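Local coordinates for protein Rho guanine nucleotide exchange factor 12 (Homo sapiens, PDB 1TXD) that acts as a guanine nucleotide exchange factor for the RhoA GTPase and may regulate it downstream of the G protein alpha subunits 12 and 13, at residues M171-T175 with I207-N212. The protein carries 1 engineered substitution. Residues are numbered along the deposited sequence; the frame is centred on the assembly and turned at random.
Engineered in segment 207-212: Phe-210 (natural residue Tyr).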
ATOM      1  N   MET A 171       7.201   4.025   3.383  1.00 19.62           N
ATOM      2  CA  MET A 171       5.924   4.006   4.117  1.00 19.48           C
ATOM      3  C   MET A 171       6.197   4.200   5.592  1.00 20.93           C
ATOM      4  O   MET A 171       5.476   4.956   6.240  1.00 22.28           O
ATOM      5  CB  MET A 171       5.155   2.703   3.836  1.00 20.97           C
ATOM      6  CG  MET A 171       3.811   2.487   4.592  1.00 24.41           C
ATOM      7  SD  MET A 171       2.427   3.434   3.861  1.00 27.61           S
ATOM      8  CE  MET A 171       2.247   4.662   5.053  1.00 26.01           C
ATOM      9  N   GLN A 172       7.232   3.557   6.148  1.00 22.00           N
ATOM     10  CA  GLN A 172       7.426   3.589   7.603  1.00 21.97           C
ATOM     11  C   GLN A 172       7.693   5.036   8.053  1.00 21.48           C
ATOM     12  O   GLN A 172       7.146   5.507   9.037  1.00 20.03           O
ATOM     13  CB  GLN A 172       8.564   2.658   8.086  1.00 23.72           C
ATOM     14  CG  GLN A 172       8.662   2.593   9.668  1.00 31.08           C
ATOM     15  CD  GLN A 172       7.432   1.937  10.356  1.00 34.17           C
ATOM     16  OE1 GLN A 172       6.519   1.440   9.671  1.00 38.25           O
ATOM     17  NE2 GLN A 172       7.417   1.911  11.711  1.00 37.56           N
ATOM     18  N   ARG A 173       8.542   5.718   7.295  1.00 20.40           N
ATOM     19  CA  ARG A 173       8.889   7.107   7.514  1.00 22.51           C
ATOM     20  C   ARG A 173       7.663   8.008   7.627  1.00 21.37           C
ATOM     21  O   ARG A 173       7.555   8.863   8.516  1.00 20.14           O
ATOM     22  CB  ARG A 173       9.865   7.606   6.410  1.00 21.35           C
ATOM     23  CG  ARG A 173      10.347   9.049   6.660  1.00 25.99           C
ATOM     24  CD  ARG A 173      10.929   9.278   8.059  1.00 26.44           C
ATOM     25  NE  ARG A 173      11.540  10.601   8.206  1.00 26.30           N
ATOM     26  CZ  ARG A 173      11.927  11.110   9.381  1.00 26.58           C
ATOM     27  NH1 ARG A 173      11.856  10.369  10.431  1.00 28.86           N
ATOM     28  NH2 ARG A 173      12.429  12.343   9.511  1.00 26.09           N
ATOM     29  N   LEU A 174       6.720   7.792   6.743  1.00 22.32           N
ATOM     30  CA  LEU A 174       5.533   8.581   6.733  1.00 21.21           C
ATOM     31  C   LEU A 174       4.664   8.308   7.967  1.00 22.44           C
ATOM     32  O   LEU A 174       3.961   9.189   8.374  1.00 23.50           O
ATOM     33  CB  LEU A 174       4.753   8.322   5.469  1.00 23.96           C
ATOM     34  CG  LEU A 174       4.823   9.406   4.420  1.00 26.22           C
ATOM     35  CD1 LEU A 174       6.203   9.449   3.820  1.00 28.85           C
ATOM     36  CD2 LEU A 174       3.858   9.014   3.400  1.00 30.24           C
ATOM     37  N   THR A 175       4.733   7.136   8.568  1.00 21.11           N
ATOM     38  CA  THR A 175       4.002   6.883   9.836  1.00 24.19           C
ATOM     39  C   THR A 175       4.638   7.651  10.998  1.00 23.51           C
ATOM     40  O   THR A 175       3.971   7.925  11.970  1.00 24.23           O
ATOM     41  CB  THR A 175       3.991   5.387  10.208  1.00 25.16           C
ATOM     42  OG1 THR A 175       5.327   4.982  10.507  1.00 23.11           O
ATOM     43  CG2 THR A 175       3.608   4.491   9.009  1.00 27.31           C
ATOM     44  N   ILE A 207      -1.683  13.557   5.181  1.00 21.96           N
ATOM     45  CA  ILE A 207      -0.772  12.965   4.200  1.00 23.24           C
ATOM     46  C   ILE A 207      -0.688  11.445   4.359  1.00 23.37           C
ATOM     47  O   ILE A 207      -0.780  10.702   3.394  1.00 24.52           O
ATOM     48  CB  ILE A 207       0.626  13.549   4.354  1.00 21.64           C
ATOM     49  CG1 ILE A 207       0.680  14.970   3.838  1.00 22.78           C
ATOM     50  CG2 ILE A 207       1.639  12.711   3.651  1.00 23.43           C
ATOM     51  CD1 ILE A 207       2.023  15.720   4.167  1.00 21.49           C
ATOM     52  N   LEU A 208      -0.476  11.002   5.583  1.00 23.14           N
ATOM     53  CA  LEU A 208      -0.393   9.601   5.873  1.00 23.74           C
ATOM     54  C   LEU A 208      -1.685   8.916   5.450  1.00 25.30           C
ATOM     55  O   LEU A 208      -1.613   7.908   4.766  1.00 25.84           O
ATOM     56  CB  LEU A 208      -0.134   9.371   7.366  1.00 24.09           C
ATOM     57  CG  LEU A 208      -0.209   7.947   7.894  1.00 24.03           C
ATOM     58  CD1 LEU A 208       0.801   7.060   7.206  1.00 22.90           C
ATOM     59  CD2 LEU A 208      -0.076   7.912   9.489  1.00 26.28           C
ATOM     60  N   ASN A 209      -2.845   9.446   5.860  1.00 25.14           N
ATOM     61  CA  ASN A 209      -4.126   8.873   5.466  1.00 26.09           C
ATOM     62  C   ASN A 209      -4.349   8.774   3.955  1.00 25.73           C
ATOM     63  O   ASN A 209      -4.982   7.821   3.510  1.00 24.59           O
ATOM     64  CB  ASN A 209      -5.300   9.639   6.098  1.00 27.47           C
ATOM     65  CG  ASN A 209      -5.353   9.480   7.600  1.00 30.31           C
ATOM     66  OD1 ASN A 209      -5.487  10.467   8.336  1.00 34.16           O
ATOM     67  ND2 ASN A 209      -5.248   8.238   8.072  1.00 33.30           N
ATOM     68  N   PHE A 210      -3.835   9.751   3.186  1.00 25.81           N
ATOM     69  CA  PHE A 210      -3.938   9.768   1.716  1.00 25.89           C
ATOM     70  C   PHE A 210      -3.036   8.692   1.164  1.00 24.40           C
ATOM     71  O   PHE A 210      -3.339   8.027   0.193  1.00 22.93           O
ATOM     72  CB  PHE A 210      -3.492  11.143   1.166  1.00 26.85           C
ATOM     73  CG  PHE A 210      -3.520  11.276  -0.371  1.00 26.82           C
ATOM     74  CD1 PHE A 210      -2.401  11.007  -1.131  1.00 27.98           C
ATOM     75  CD2 PHE A 210      -4.677  11.729  -1.025  1.00 28.57           C
ATOM     76  CE1 PHE A 210      -2.417  11.161  -2.550  1.00 28.41           C
ATOM     77  CE2 PHE A 210      -4.718  11.885  -2.422  1.00 26.46           C
ATOM     78  CZ  PHE A 210      -3.567  11.588  -3.191  1.00 28.51           C
ATOM     79  N   VAL A 211      -1.863   8.554   1.750  1.00 24.59           N
ATOM     80  CA  VAL A 211      -0.962   7.522   1.284  1.00 21.26           C
ATOM     81  C   VAL A 211      -1.541   6.155   1.618  1.00 20.07           C
ATOM     82  O   VAL A 211      -1.684   5.320   0.743  1.00 18.16           O
ATOM     83  CB  VAL A 211       0.398   7.707   1.803  1.00 19.05           C
ATOM     84  CG1 VAL A 211       1.265   6.435   1.502  1.00 20.08           C
ATOM     85  CG2 VAL A 211       0.960   8.930   1.123  1.00 21.08           C
ATOM     86  N   ASN A 212      -1.932   5.954   2.862  1.00 22.32           N
ATOM     87  CA  ASN A 212      -2.565   4.693   3.271  1.00 24.30           C
ATOM     88  C   ASN A 212      -3.748   4.242   2.425  1.00 26.60           C
ATOM     89  O   ASN A 212      -4.011   3.046   2.323  1.00 28.20           O
ATOM     90  CB  ASN A 212      -3.020   4.733   4.745  1.00 22.91           C
ATOM     91  CG  ASN A 212      -1.877   4.455   5.723  1.00 23.05           C
ATOM     92  OD1 ASN A 212      -0.800   3.967   5.337  1.00 24.91           O
ATOM     93  ND2 ASN A 212      -2.090   4.798   6.986  1.00 23.43           N
TER
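Ile-207 opens the contact at its buried side, where its CG2 branch lies 4.3 Å from CD2 of Leu-174; the side chain also packs on Glu-114 and Lys-118 of helix 112-126. Leu-174, a buried leucine directed at the other helix, suits its place because CD2 reaches CG2 of both Ile-207 and Val-211 while the side chain also rests on Ala-121. One residue on, Leu-208 reaches across with a single methyl. Its chi1 of 172° sets CG anti to the backbone N and carries CD1 over to helix 169-186, where it meets CE of Met-171 at 3.5 Å and CG2 of Thr-175 at 4.2 Å. A turn later Val-211 points both methyls across: CG2 sits 3.7 Å from CD2 of Leu-174, while CG1 lies 4.0 Å from SD of Met-171. Asn-212 adds little area but comes close, its OD1 3.1 Å from CE of Met-171, with no hydrogen bond across. Met-171 suits this place because its unbranched chain, bent at chi2 and chi3, can curl its methyl in among Leu-208, Val-211 and Asn-212. Shortened to an alanine, this position would probably leave CD1 of Leu-208 and CG1 of Val-211 facing a gap where the thioether had been. The two segments run roughly antiparallel, at 148° with axes 10.1 Å apart, joined by apolar side chains, the helix-on-helix packing that builds the elongated helical bundle of the DH (RhoGEF) domain.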